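Local coordinates for amidohydrolase (Mycoplasma synoviae, PDB 3OVG), which hydrolyses phosphorylated furanose lactones, D-xylono- and L-arabino-1,4-lactone 5-phosphate, with two zinc ions bound in each subunit, at residues K211-H216 and K325-F330; F29-G34 and F43-V48; L217-D222 and V245-D250. All blocks are in the same frame, centred on the assembly; numbering follows the deposited sequence.

Contact 1: residues K211-H216 and K325-F330. With ZN (zinc ion), chain H.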
loop_
_atom_site.group_PDB
_atom_site.type_symbol
_atom_site.label_atom_id
_atom_site.label_comp_id
_atom_site.label_asym_id
_atom_site.label_seq_id
_atom_site.Cartn_x
_atom_site.Cartn_y
_atom_site.Cartn_z
ATOM N N LYS A 211 -19.240 38.687 -0.622
ATOM C CA LYS A 211 -18.997 37.922 0.615
ATOM C C LYS A 211 -18.211 36.620 0.370
ATOM O O LYS A 211 -17.951 35.835 1.316
ATOM C CB LYS A 211 -20.321 37.542 1.272
ATOM C CG LYS A 211 -21.173 38.681 1.787
ATOM C CD LYS A 211 -20.492 39.443 2.937
ATOM C CE LYS A 211 -19.643 40.622 2.410
ATOM N NZ LYS A 211 -19.505 41.683 3.435
ATOM N N ILE A 212 -17.824 36.400 -0.884
ATOM C CA ILE A 212 -17.297 35.108 -1.301
ATOM C C ILE A 212 -15.805 35.135 -1.555
ATOM O O ILE A 212 -15.321 35.879 -2.421
ATOM C CB ILE A 212 -17.970 34.613 -2.615
ATOM C CG1 ILE A 212 -19.502 34.571 -2.478
ATOM C CG2 ILE A 212 -17.316 33.271 -3.122
ATOM C CD1 ILE A 212 -20.199 33.998 -3.724
ATOM N N GLN A 213 -15.087 34.294 -0.823
ATOM C CA GLN A 213 -13.716 33.958 -1.199
ATOM C C GLN A 213 -13.597 32.528 -1.727
ATOM O O GLN A 213 -14.264 31.580 -1.220
ATOM C CB GLN A 213 -12.797 34.083 0.004
ATOM C CG GLN A 213 -12.447 35.508 0.394
ATOM C CD GLN A 213 -11.669 35.537 1.689
ATOM O OE1 GLN A 213 -12.263 35.456 2.774
ATOM N NE2 GLN A 213 -10.333 35.655 1.592
ATOM N N ILE A 214 -12.741 32.367 -2.737
ATOM C CA ILE A 214 -12.439 31.046 -3.244
ATOM C C ILE A 214 -10.952 30.728 -3.067
ATOM O O ILE A 214 -10.095 31.427 -3.605
ATOM C CB ILE A 214 -12.862 30.868 -4.712
ATOM C CG1 ILE A 214 -14.364 31.130 -4.873
ATOM C CG2 ILE A 214 -12.548 29.428 -5.165
ATOM C CD1 ILE A 214 -14.874 30.793 -6.265
ATOM N N SER A 215 -10.650 29.663 -2.325
ATOM C CA SER A 215 -9.259 29.346 -1.962
ATOM C C SER A 215 -8.601 28.368 -2.942
ATOM O O SER A 215 -9.300 27.635 -3.658
ATOM C CB SER A 215 -9.201 28.754 -0.536
ATOM O OG SER A 215 -8.852 29.740 0.422
ATOM N N HIS A 216 -7.264 28.358 -2.917
ATOM C CA HIS A 216 -6.380 27.415 -3.637
ATOM C C HIS A 216 -6.242 27.566 -5.160
ATOM O O HIS A 216 -5.739 26.657 -5.825
ATOM C CB HIS A 216 -6.693 25.968 -3.306
ATOM C CG HIS A 216 -6.938 25.733 -1.860
ATOM N ND1 HIS A 216 -6.108 26.226 -0.876
ATOM C CD2 HIS A 216 -7.925 25.064 -1.222
ATOM C CE1 HIS A 216 -6.588 25.899 0.307
ATOM N NE2 HIS A 216 -7.684 25.184 0.126
ATOM N N LYS A 325 -11.214 43.536 4.773
ATOM C CA LYS A 325 -12.136 44.426 5.452
ATOM C C LYS A 325 -13.494 44.391 4.751
ATOM O O LYS A 325 -14.564 44.401 5.394
ATOM C CB LYS A 325 -11.559 45.854 5.491
ATOM C CG LYS A 325 -12.462 46.890 6.098
ATOM C CD LYS A 325 -11.632 48.008 6.788
ATOM C CE LYS A 325 -11.169 49.082 5.835
ATOM N NZ LYS A 325 -12.118 50.261 5.844
ATOM N N ARG A 326 -13.432 44.321 3.429
ATOM C CA ARG A 326 -14.608 44.169 2.575
ATOM C C ARG A 326 -15.238 42.781 2.668
ATOM O O ARG A 326 -16.405 42.649 2.999
ATOM C CB ARG A 326 -14.258 44.469 1.116
ATOM C CG ARG A 326 -15.405 44.200 0.175
ATOM C CD ARG A 326 -15.099 44.658 -1.260
ATOM N NE ARG A 326 -14.023 43.903 -1.915
ATOM C CZ ARG A 326 -14.126 42.629 -2.288
ATOM N NH1 ARG A 326 -15.243 41.951 -2.047
ATOM N NH2 ARG A 326 -13.105 42.017 -2.889
ATOM N N VAL A 327 -14.467 41.741 2.386
ATOM C CA VAL A 327 -15.050 40.415 2.193
ATOM C C VAL A 327 -15.458 39.715 3.499
ATOM O O VAL A 327 -16.298 38.822 3.463
ATOM C CB VAL A 327 -14.140 39.500 1.363
ATOM C CG1 VAL A 327 -13.871 40.127 0.014
ATOM C CG2 VAL A 327 -12.808 39.218 2.100
ATOM N N LEU A 328 -14.897 40.142 4.634
ATOM C CA LEU A 328 -15.194 39.517 5.925
ATOM C C LEU A 328 -16.278 40.254 6.720
ATOM O O LEU A 328 -16.702 39.780 7.777
ATOM C CB LEU A 328 -13.921 39.399 6.782
ATOM C CG LEU A 328 -12.812 38.481 6.238
ATOM C CD1 LEU A 328 -11.608 38.580 7.191
ATOM C CD2 LEU A 328 -13.297 37.039 6.196
ATOM N N ALA A 329 -16.719 41.413 6.222
ATOM C CA ALA A 329 -17.746 42.199 6.915
ATOM C C ALA A 329 -19.098 41.504 6.793
ATOM O O ALA A 329 -19.419 41.023 5.718
ATOM C CB ALA A 329 -17.815 43.613 6.302
ATOM N N PHE A 330 -19.900 41.432 7.850
ATOM C CA PHE A 330 -21.245 40.883 7.671
ATOM C C PHE A 330 -22.105 41.770 6.769
ATOM O O PHE A 330 -22.024 43.004 6.831
ATOM C CB PHE A 330 -21.944 40.685 9.020
ATOM C CG PHE A 330 -21.672 39.324 9.650
ATOM C CD1 PHE A 330 -20.376 38.840 9.750
ATOM C CD2 PHE A 330 -22.708 38.546 10.126
ATOM C CE1 PHE A 330 -20.108 37.603 10.326
ATOM C CE2 PHE A 330 -22.457 37.299 10.728
ATOM C CZ PHE A 330 -21.171 36.826 10.825
HETATM ZN ZN ZN H . -8.379 23.634 1.805
HETATM O O HOH W 1 -18.977 43.896 1.922
HETATM O O HOH W 2 -6.120 23.727 2.826
#
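Lys211 meets the 325-330 segment through its ammonium group, which donates to the backbone carbonyl of Arg326. The bond from Lys211 NZ to Arg326 O measures 3.3 Å and lies close to the C=O axis (C=O...N angle 167°); NZ also lies against Ala329 O, at a modelled distance too short to be trusted in detail. A water accepts from Lys211 NZ at 2.7 Å and donates to Arg326 O, so this carbonyl of helix 313-327 takes both the ammonium and the water. The lysine gets there by folding: chi2 (-65°) and chi3 (91°) both bend a chain whose CB points away from 325-330.

Farther along, the extended side chain of Gln213 crosses Val327 at about a right angle, with Gln213 CD 3.9 Å from Val327 CG2, while its OE1 touches Leu328 CD2. Its NE2 is held by Thr270. Arg326, for its part, reaches Lys267 O and Thr236 with NH2.

Just past the end of strand 212-215, His216 NE2 binds zinc together with His188. The strand itself belongs to the parallel barrel sheet, hydrogen-bonded between strands 185-190 and 236-239, and Lys211 joins its beginning to helix 313-327.

Contact 2: residues F29-G34 and F43-V48; sequences FIKNGG and FLMLNV
Lys31 and Met45 pair as an antiparallel hydrogen-bonded bridge, a single one between two loops. Lys31 N donates to Met45 O at 3.0 Å and Met45 N returns the bond to Lys31 O at 3.2 Å, the second nearly straight (170° at the hydrogen), and each donor lies in the carbonyl plane on a lone pair. Ile30 CA adds a CA-H...O contact to the same Met45 O, which therefore receives two neighbouring hydrogens.

The side chain of Lys31 runs out from this bridge alongside Phe43 and selenomethionine Met45, all pointing the same way. Its CB sits 3.1 Å from Phe43 O, and CG stays near that same oxygen, at 3.9 Å. With chi2 at -178° the chain continues straight, and CD comes near both Phe43 O and, 4.2 Å away, Met45 SE. At the tip, NZ comes 3.7 Å from Phe43 CD1, obliquely to the ring, and is held by Gly276 O and a salt bridge to Glu36. The ring of Phe43 also makes a cation-pi contact with the substrate-binding Arg277.

Beyond the bridge, Leu46 CD2 packs 3.3 Å from Asn32 ND2, and Ile30 CD1 reaches Val48 CG2. Tyr110 of a second subunit packs on Asn32, Leu44 and Leu46. The bridge closes the loop around helix 35-39, just ahead of helix 48-60, while Ile30 rests against helix 78-88.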
loop_
_atom_site.group_PDB
_atom_site.type_symbol
_atom_site.label_atom_id
_atom_site.label_comp_id
_atom_site.label_asym_id
_atom_site.label_seq_id
_atom_site.Cartn_x
_atom_site.Cartn_y
_atom_site.Cartn_z
ATOM N N PHE A 29 -4.319 26.363 13.206
ATOM C CA PHE A 29 -3.420 26.174 14.328
ATOM C C PHE A 29 -3.661 24.815 14.953
ATOM O O PHE A 29 -2.731 24.018 15.113
ATOM C CB PHE A 29 -3.607 27.283 15.361
ATOM C CG PHE A 29 -3.017 28.595 14.942
ATOM C CD1 PHE A 29 -1.646 28.724 14.749
ATOM C CD2 PHE A 29 -3.821 29.701 14.759
ATOM C CE1 PHE A 29 -1.079 29.972 14.351
ATOM C CE2 PHE A 29 -3.270 30.934 14.369
ATOM C CZ PHE A 29 -1.893 31.069 14.181
ATOM N N ILE A 30 -4.919 24.570 15.318
ATOM C CA ILE A 30 -5.323 23.298 15.882
ATOM C C ILE A 30 -6.141 22.489 14.870
ATOM O O ILE A 30 -7.140 22.979 14.331
ATOM C CB ILE A 30 -6.172 23.522 17.146
ATOM C CG1 ILE A 30 -5.399 24.417 18.141
ATOM C CG2 ILE A 30 -6.589 22.162 17.759
ATOM C CD1 ILE A 30 -4.176 23.754 18.752
ATOM N N LYS A 31 -5.694 21.265 14.610
ATOM C CA LYS A 31 -6.453 20.287 13.863
ATOM C C LYS A 31 -6.531 19.073 14.764
ATOM O O LYS A 31 -5.540 18.351 14.984
ATOM C CB LYS A 31 -5.772 19.934 12.534
ATOM C CG LYS A 31 -5.897 21.029 11.452
ATOM C CD LYS A 31 -5.218 20.584 10.111
ATOM C CE LYS A 31 -5.541 21.572 8.962
ATOM N NZ LYS A 31 -5.160 21.005 7.604
ATOM N N ASN A 32 -7.711 18.860 15.309
ATOM C CA ASN A 32 -7.895 17.849 16.325
ATOM C C ASN A 32 -8.574 16.608 15.730
ATOM O O ASN A 32 -9.790 16.509 15.705
ATOM C CB ASN A 32 -8.732 18.486 17.446
ATOM C CG ASN A 32 -8.955 17.567 18.608
ATOM O OD1 ASN A 32 -10.018 17.603 19.252
ATOM N ND2 ASN A 32 -7.972 16.738 18.898
ATOM N N GLY A 33 -7.787 15.659 15.234
ATOM C CA GLY A 33 -8.354 14.477 14.616
ATOM C C GLY A 33 -9.152 14.775 13.352
ATOM O O GLY A 33 -8.950 15.790 12.686
ATOM N N GLY A 34 -10.056 13.877 13.004
ATOM C CA GLY A 34 -10.894 14.107 11.846
ATOM C C GLY A 34 -10.345 13.381 10.648
ATOM O O GLY A 34 -9.242 12.813 10.708
ATOM N N PHE A 43 -1.113 16.117 9.551
ATOM C CA PHE A 43 -2.310 16.939 9.695
ATOM C C PHE A 43 -2.764 17.079 11.152
ATOM O O PHE A 43 -3.602 17.919 11.467
ATOM C CB PHE A 43 -3.440 16.423 8.817
ATOM C CG PHE A 43 -3.216 16.678 7.362
ATOM C CD1 PHE A 43 -3.243 17.980 6.861
ATOM C CD2 PHE A 43 -2.951 15.634 6.499
ATOM C CE1 PHE A 43 -3.013 18.234 5.496
ATOM C CE2 PHE A 43 -2.724 15.869 5.135
ATOM C CZ PHE A 43 -2.760 17.166 4.635
ATOM N N LEU A 44 -2.197 16.271 12.033
ATOM C CA LEU A 44 -2.518 16.368 13.444
ATOM C C LEU A 44 -1.683 17.460 14.110
ATOM O O LEU A 44 -0.453 17.365 14.153
ATOM C CB LEU A 44 -2.310 15.016 14.138
ATOM C CG LEU A 44 -2.675 15.035 15.613
ATOM C CD1 LEU A 44 -4.197 15.191 15.810
ATOM C CD2 LEU A 44 -2.179 13.752 16.236
HETATM N N MSE A 45 -2.357 18.493 14.611
HETATM C CA MSE A 45 -1.707 19.680 15.166
HETATM C C MSE A 45 -2.368 20.100 16.469
HETATM O O MSE A 45 -3.451 20.722 16.464
HETATM C CB MSE A 45 -1.755 20.852 14.147
HETATM C CG MSE A 45 -1.221 20.455 12.780
HETATM SE SE MSE A 45 -1.438 21.813 11.337
HETATM C CE MSE A 45 -0.461 23.290 12.200
ATOM N N LEU A 46 -1.727 19.781 17.592
ATOM C CA LEU A 46 -2.419 19.874 18.867
ATOM C C LEU A 46 -1.768 20.802 19.873
ATOM O O LEU A 46 -2.094 20.763 21.072
ATOM C CB LEU A 46 -2.514 18.494 19.505
ATOM C CG LEU A 46 -3.501 17.520 18.876
ATOM C CD1 LEU A 46 -3.181 16.143 19.406
ATOM C CD2 LEU A 46 -4.940 17.922 19.212
ATOM N N ASN A 47 -0.862 21.650 19.419
ATOM C CA ASN A 47 -0.005 22.346 20.368
ATOM C C ASN A 47 -0.398 23.823 20.497
ATOM O O ASN A 47 -0.141 24.664 19.624
ATOM C CB ASN A 47 1.479 22.083 19.999
ATOM C CG ASN A 47 2.458 22.541 21.054
ATOM O OD1 ASN A 47 2.224 23.526 21.730
ATOM N ND2 ASN A 47 3.592 21.842 21.170
ATOM N N VAL A 48 -1.079 24.122 21.594
ATOM C CA VAL A 48 -1.485 25.473 21.889
ATOM C C VAL A 48 -0.278 26.413 22.067
ATOM O O VAL A 48 -0.250 27.521 21.517
ATOM C CB VAL A 48 -2.363 25.517 23.160
ATOM C CG1 VAL A 48 -2.430 26.926 23.715
ATOM C CG2 VAL A 48 -3.749 24.978 22.863
#

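Contact 3: residues L217-D222 and V245-D250. With PO4 (phosphate ion), chain I.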
loop_
_atom_site.group_PDB
_atom_site.type_symbol
_atom_site.label_atom_id
_atom_site.label_comp_id
_atom_site.label_asym_id
_atom_site.label_seq_id
_atom_site.Cartn_x
_atom_site.Cartn_y
_atom_site.Cartn_z
ATOM N N LEU A 217 -6.614 28.713 -5.705
ATOM C CA LEU A 217 -6.466 28.867 -7.135
ATOM C C LEU A 217 -4.973 28.830 -7.477
ATOM O O LEU A 217 -4.613 28.573 -8.617
ATOM C CB LEU A 217 -7.084 30.179 -7.625
ATOM C CG LEU A 217 -8.578 30.127 -7.978
ATOM C CD1 LEU A 217 -8.788 29.249 -9.228
ATOM C CD2 LEU A 217 -9.412 29.661 -6.806
ATOM N N ASN A 218 -4.116 29.099 -6.492
ATOM C CA ASN A 218 -2.664 29.009 -6.703
ATOM C C ASN A 218 -2.197 27.636 -7.219
ATOM O O ASN A 218 -1.104 27.512 -7.810
ATOM C CB ASN A 218 -1.932 29.375 -5.410
ATOM C CG ASN A 218 -2.564 28.719 -4.205
ATOM O OD1 ASN A 218 -3.629 29.149 -3.743
ATOM N ND2 ASN A 218 -1.936 27.630 -3.707
ATOM N N LYS A 219 -3.012 26.609 -7.007
ATOM C CA LYS A 219 -2.721 25.252 -7.524
ATOM C C LYS A 219 -3.196 24.988 -8.976
ATOM O O LYS A 219 -3.015 23.895 -9.520
ATOM C CB LYS A 219 -3.295 24.209 -6.551
ATOM C CG LYS A 219 -2.462 24.125 -5.271
ATOM C CD LYS A 219 -3.111 23.293 -4.182
ATOM C CE LYS A 219 -2.238 23.326 -2.909
ATOM N NZ LYS A 219 -2.812 22.468 -1.830
ATOM N N ASN A 220 -3.802 25.987 -9.597
ATOM C CA ASN A 220 -4.184 25.939 -11.000
ATOM C C ASN A 220 -3.678 27.265 -11.573
ATOM O O ASN A 220 -4.460 28.180 -11.743
ATOM C CB ASN A 220 -5.716 25.849 -11.111
ATOM C CG ASN A 220 -6.227 25.805 -12.562
ATOM O OD1 ASN A 220 -5.445 25.732 -13.495
ATOM N ND2 ASN A 220 -7.570 25.879 -12.744
ATOM N N PRO A 221 -2.371 27.363 -11.856
ATOM C CA PRO A 221 -1.663 28.626 -12.159
ATOM C C PRO A 221 -1.987 29.150 -13.565
ATOM O O PRO A 221 -1.141 29.180 -14.452
ATOM C CB PRO A 221 -0.172 28.251 -12.064
ATOM C CG PRO A 221 -0.118 26.760 -11.859
ATOM C CD PRO A 221 -1.494 26.185 -11.892
ATOM N N ASP A 222 -3.226 29.569 -13.761
ATOM C CA ASP A 222 -3.697 29.907 -15.081
ATOM C C ASP A 222 -4.216 31.350 -14.965
ATOM O O ASP A 222 -5.311 31.600 -14.419
ATOM C CB ASP A 222 -4.791 28.892 -15.434
ATOM C CG ASP A 222 -5.358 29.087 -16.820
ATOM O OD1 ASP A 222 -5.479 30.253 -17.275
ATOM O OD2 ASP A 222 -5.735 28.069 -17.440
ATOM N N VAL A 245 6.696 24.240 -2.471
ATOM C CA VAL A 245 7.472 23.978 -3.686
ATOM C C VAL A 245 7.060 22.685 -4.401
ATOM O O VAL A 245 7.115 22.593 -5.633
ATOM C CB VAL A 245 9.019 24.026 -3.390
ATOM C CG1 VAL A 245 9.816 23.568 -4.623
ATOM C CG2 VAL A 245 9.428 25.447 -3.016
ATOM N N LYS A 246 6.593 21.695 -3.647
ATOM C CA LYS A 246 6.138 20.475 -4.297
ATOM C C LYS A 246 4.942 20.748 -5.213
ATOM O O LYS A 246 4.539 19.859 -5.994
ATOM C CB LYS A 246 5.782 19.372 -3.274
ATOM C CG LYS A 246 4.449 19.640 -2.527
ATOM C CD LYS A 246 4.303 18.723 -1.294
ATOM C CE LYS A 246 2.865 18.726 -0.755
ATOM N NZ LYS A 246 2.654 17.830 0.458
ATOM N N TYR A 247 4.346 21.938 -5.113
ATOM C CA TYR A 247 3.280 22.276 -6.044
ATOM C C TYR A 247 3.793 23.232 -7.120
ATOM O O TYR A 247 3.808 22.888 -8.289
ATOM C CB TYR A 247 2.055 22.882 -5.328
ATOM C CG TYR A 247 1.254 21.887 -4.534
ATOM C CD1 TYR A 247 0.376 21.019 -5.156
ATOM C CD2 TYR A 247 1.366 21.831 -3.141
ATOM C CE1 TYR A 247 -0.365 20.114 -4.417
ATOM C CE2 TYR A 247 0.644 20.935 -2.404
ATOM C CZ TYR A 247 -0.217 20.070 -3.042
ATOM O OH TYR A 247 -0.939 19.168 -2.288
ATOM N N TYR A 248 4.228 24.420 -6.700
ATOM C CA TYR A 248 4.681 25.446 -7.619
ATOM C C TYR A 248 5.598 26.419 -6.892
ATOM O O TYR A 248 5.457 26.642 -5.698
ATOM C CB TYR A 248 3.501 26.228 -8.234
ATOM C CG TYR A 248 2.636 25.375 -9.144
ATOM C CD1 TYR A 248 1.418 24.866 -8.691
ATOM C CD2 TYR A 248 3.045 25.064 -10.438
ATOM C CE1 TYR A 248 0.623 24.062 -9.502
ATOM C CE2 TYR A 248 2.255 24.267 -11.275
ATOM C CZ TYR A 248 1.035 23.768 -10.795
ATOM O OH TYR A 248 0.221 22.952 -11.578
ATOM N N PRO A 249 6.557 26.987 -7.628
ATOM C CA PRO A 249 7.498 27.895 -6.977
ATOM C C PRO A 249 6.800 29.228 -6.599
ATOM O O PRO A 249 5.854 29.646 -7.291
ATOM C CB PRO A 249 8.571 28.085 -8.056
ATOM C CG PRO A 249 7.821 27.797 -9.394
ATOM C CD PRO A 249 6.971 26.627 -9.006
ATOM N N ASP A 250 7.224 29.869 -5.500
ATOM C CA ASP A 250 6.699 31.204 -5.135
ATOM C C ASP A 250 6.623 32.145 -6.357
ATOM O O ASP A 250 5.701 32.968 -6.478
ATOM C CB ASP A 250 7.595 31.907 -4.091
ATOM C CG ASP A 250 7.583 31.235 -2.704
ATOM O OD1 ASP A 250 6.866 30.232 -2.504
ATOM O OD2 ASP A 250 8.319 31.729 -1.802
HETATM P P PO4 I . -0.566 19.870 1.331
HETATM O O1 PO4 I . -1.304 20.253 2.626
HETATM O O2 PO4 I . -0.001 18.430 1.405
HETATM O O3 PO4 I . -1.558 19.979 0.168
HETATM O O4 PO4 I . 0.540 20.896 1.096
HETATM O O HOH W 3 -2.112 21.545 -10.393
#
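Lys219 reaches Tyr247 as an extended chain: CG stands anti to the carbonyl carbon (chi1 -73°), the later torsions are all close to 180°, and chi3 (-177°) carries CE over the centre of the Tyr247 ring. There CE, the last carbon, lies 3.7 Å from the centroid in a CH-pi contact. NZ sits farther from the ring normal over the same face, 4.1 Å from that centroid, and makes a cation-pi interaction. The aliphatic end and the charge thus share one aromatic face, and the two side chains cross at a slant.

The ammonium and the phenol converge on a bound phosphate ion, which probably came from the crystallisation liquor. Tyr247 OH donates to phosphate O3 at 2.7 Å, whereas the bond from Lys219 NZ to that same oxygen is weak. Lys246 NZ holds another oxygen, O2, at 2.9 Å, and Tyr280 OH also bonds the ion. As Lys246, Tyr247 and Tyr280 bind substrate, the ion may mark where the substrate's phosphate sits.

Tyr248 makes the second ring contact. Pro221, centre of an inverse gamma turn, sets CG over one face of the Tyr248 ring, 3.5 Å from the centroid and offset toward the rim, with the proline crossing the tyrosine at about a right angle. A water near the plane of the Tyr248 ring links the segments, donating to Lys219 O at 2.7 Å and accepting from Tyr248 OH.

Neighbouring subunits meet both loops, one of them bonding Lys246 N through its Tyr160. The loops follow neighbouring barrel strands, 212-215 and 236-239. The first leads into helix 223-233, where Asp222 is the N-cap; the second leads into helix 250-262, against which Pro221 and Asn218 also pack.

Overall arrangement
The three contacts illustrate how chemistry changes with depth in a TIM-barrel hydrolase. Contact 1 is the buried one, its centre about 8 Å from that of the chain, and joins a barrel strand to a late helix by lysine-to-carbonyl bonds. Contacts 2 and 3, about 17 and 18 Å out, are partly buried loop pairings that other subunits also touch. Contact 2 relies on backbone bridging, contact 3 on aromatic faces and a bound anion. Contacts 1 and 3 adjoin in sequence: 211-216 runs straight into 217-222. Contact 2 comes earlier in the chain, yet its Phe43 side chain lies about 4 Å from the phosphate held in contact 3.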